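Local coordinates for malate dehydrogenase (Picrophilus torridus, PDB 4BGV) that catalyses the reversible NAD-dependent oxidation of (S)-malate to oxaloacetate in the tricarboxylic acid cycle, at the interface of chains A and B. Numbering follows the deposited sequence. Chains: chain A/B, Malate dehydrogenase.

The interface of chains A and B. Residues chain A 15-16, 19, 42, 45-46; chain B 225, 232-233.
The carboxylate of A:Asp45 caps the start of B helix 232-246, whose first two backbone amides it takes up with separate oxygens. A:Asp45 OD1 accepts from B:Ala233 N at 3.0 Å in a nearly straight bond, and OD2 accepts from B:Tyr232 N. Both amides approach from well above the carboxylate plane rather than within it. A:Asp45 OD2 also accepts from the B:Tyr225 OH hydroxyl at 2.8 Å, through its anti lone pair, and so serves two donors; ring and carboxylate are turned 62° apart. CG anti to the backbone N (chi1 -165°) swings the acid from helix 38-47 to the two amides. Aspartate suits this place as a short helix cap lent by the other subunit; the positive helix end would probably stabilise its negative charge.

B:Tyr232 inserts its ring between A helices 12-23 and 38-47, a flat group to pack with a hydroxyl at its end for water. A:Ile46 lies alongside, its apolar CG1 over one face toward the rim, 3.9 Å from the B:Tyr232 ring centroid. A:Gln19 runs past in the opposite direction, methylenes against the ring; its bend at chi2 (67°) brings OE1 to 3.3 Å from B:Tyr232 CD1, and water 1 joins OE1 to the B:Tyr232 carbonyl. The phenol OH reaches A:Ala15, whose small methyl lets it come close to the helix, while waters link it to A:Thr16 OG1 and A:Lys42 NZ. The long aliphatic chain of A:Lys42 crosses B:Tyr225 at about a right angle, A:Lys42 CD 3.6 Å from B:Tyr225 CE1, and still carries its amine to water 2.

Repeated by the two-fold, this patch bonds helix 38-47 directly to the neighbouring subunit and holds helix 12-23, which follows the NAD-binding glycine loop, by packing and water. It probably helps join this pair within the four-copy assembly and may steady the cofactor-binding domain.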
loop_
_atom_site.group_PDB
_atom_site.type_symbol
_atom_site.label_atom_id
_atom_site.label_comp_id
_atom_site.label_asym_id
_atom_site.label_seq_id
_atom_site.Cartn_x
_atom_site.Cartn_y
_atom_site.Cartn_z
ATOM N N ALA A 15 -7.011 13.929 14.896
ATOM C CA ALA A 15 -6.846 12.485 15.072
ATOM C C ALA A 15 -6.889 11.738 13.729
ATOM O O ALA A 15 -6.181 10.751 13.544
ATOM C CB ALA A 15 -7.861 11.929 16.057
ATOM N N THR A 16 -7.683 12.232 12.784
ATOM C CA THR A 16 -7.718 11.629 11.452
ATOM C C THR A 16 -6.356 11.800 10.791
ATOM O O THR A 16 -5.843 10.881 10.158
ATOM C CB THR A 16 -8.818 12.267 10.583
ATOM O OG1 THR A 16 -10.078 12.032 11.216
ATOM C CG2 THR A 16 -8.870 11.650 9.173
ATOM N N GLN A 19 -4.086 9.226 12.354
ATOM C CA GLN A 19 -4.345 7.867 11.866
ATOM C C GLN A 19 -3.886 7.729 10.413
ATOM O O GLN A 19 -3.382 6.678 10.006
ATOM C CB GLN A 19 -5.824 7.504 12.000
ATOM C CG GLN A 19 -6.192 6.121 11.421
ATOM C CD GLN A 19 -5.574 4.953 12.209
ATOM O OE1 GLN A 19 -6.213 4.382 13.103
ATOM N NE2 GLN A 19 -4.347 4.579 11.859
ATOM N N LYS A 42 -6.744 9.086 21.796
ATOM C CA LYS A 42 -6.696 8.959 20.336
ATOM C C LYS A 42 -5.421 8.238 19.917
ATOM O O LYS A 42 -5.462 7.340 19.066
ATOM C CB LYS A 42 -6.798 10.336 19.645
ATOM C CG LYS A 42 -8.139 11.035 19.851
ATOM C CD LYS A 42 -9.272 10.365 19.068
ATOM C CE LYS A 42 -10.629 11.105 19.205
ATOM N NZ LYS A 42 -10.650 12.433 18.514
ATOM N N ASP A 45 -5.675 4.432 20.778
ATOM C CA ASP A 45 -6.653 3.752 19.930
ATOM C C ASP A 45 -6.010 3.549 18.566
ATOM O O ASP A 45 -6.125 2.489 17.967
ATOM C CB ASP A 45 -7.920 4.622 19.824
ATOM C CG ASP A 45 -9.138 3.867 19.274
ATOM O OD1 ASP A 45 -9.088 2.625 19.084
ATOM O OD2 ASP A 45 -10.163 4.540 19.032
ATOM N N ILE A 46 -5.317 4.572 18.084
ATOM C CA ILE A 46 -4.611 4.462 16.810
ATOM C C ILE A 46 -3.474 3.437 16.916
ATOM O O ILE A 46 -3.324 2.572 16.050
ATOM C CB ILE A 46 -4.072 5.842 16.356
ATOM C CG1 ILE A 46 -5.239 6.747 15.908
ATOM C CG2 ILE A 46 -3.043 5.676 15.233
ATOM C CD1 ILE A 46 -4.860 8.236 15.738
ATOM N N TYR B 225 -11.359 8.768 26.532
ATOM C CA TYR B 225 -12.298 9.549 25.715
ATOM C C TYR B 225 -13.377 10.224 26.575
ATOM O O TYR B 225 -13.896 11.297 26.228
ATOM C CB TYR B 225 -12.973 8.660 24.654
ATOM C CG TYR B 225 -12.115 8.256 23.447
ATOM C CD1 TYR B 225 -10.918 8.910 23.137
ATOM C CD2 TYR B 225 -12.521 7.220 22.615
ATOM C CE1 TYR B 225 -10.148 8.532 22.019
ATOM C CE2 TYR B 225 -11.755 6.830 21.498
ATOM C CZ TYR B 225 -10.574 7.493 21.207
ATOM O OH TYR B 225 -9.847 7.092 20.098
ATOM N N TYR B 232 -10.827 3.397 16.366
ATOM C CA TYR B 232 -9.721 3.164 15.421
ATOM C C TYR B 232 -9.276 1.703 15.364
ATOM O O TYR B 232 -9.259 1.083 14.287
ATOM C CB TYR B 232 -8.527 4.089 15.689
ATOM C CG TYR B 232 -8.792 5.516 15.267
ATOM C CD1 TYR B 232 -9.006 5.845 13.924
ATOM C CD2 TYR B 232 -8.827 6.537 16.208
ATOM C CE1 TYR B 232 -9.260 7.185 13.537
ATOM C CE2 TYR B 232 -9.073 7.867 15.826
ATOM C CZ TYR B 232 -9.277 8.178 14.501
ATOM O OH TYR B 232 -9.535 9.490 14.149
ATOM N N ALA B 233 -8.898 1.144 16.505
ATOM C CA ALA B 233 -8.475 -0.263 16.504
ATOM C C ALA B 233 -9.637 -1.227 16.187
ATOM O O ALA B 233 -9.441 -2.195 15.444
ATOM C CB ALA B 233 -7.762 -0.631 17.815
HETATM O O HOH W 1 -7.727 2.201 12.218
HETATM O O HOH W 2 -11.090 11.246 15.834
HETATM O O HOH W 3 -10.509 9.416 11.504
#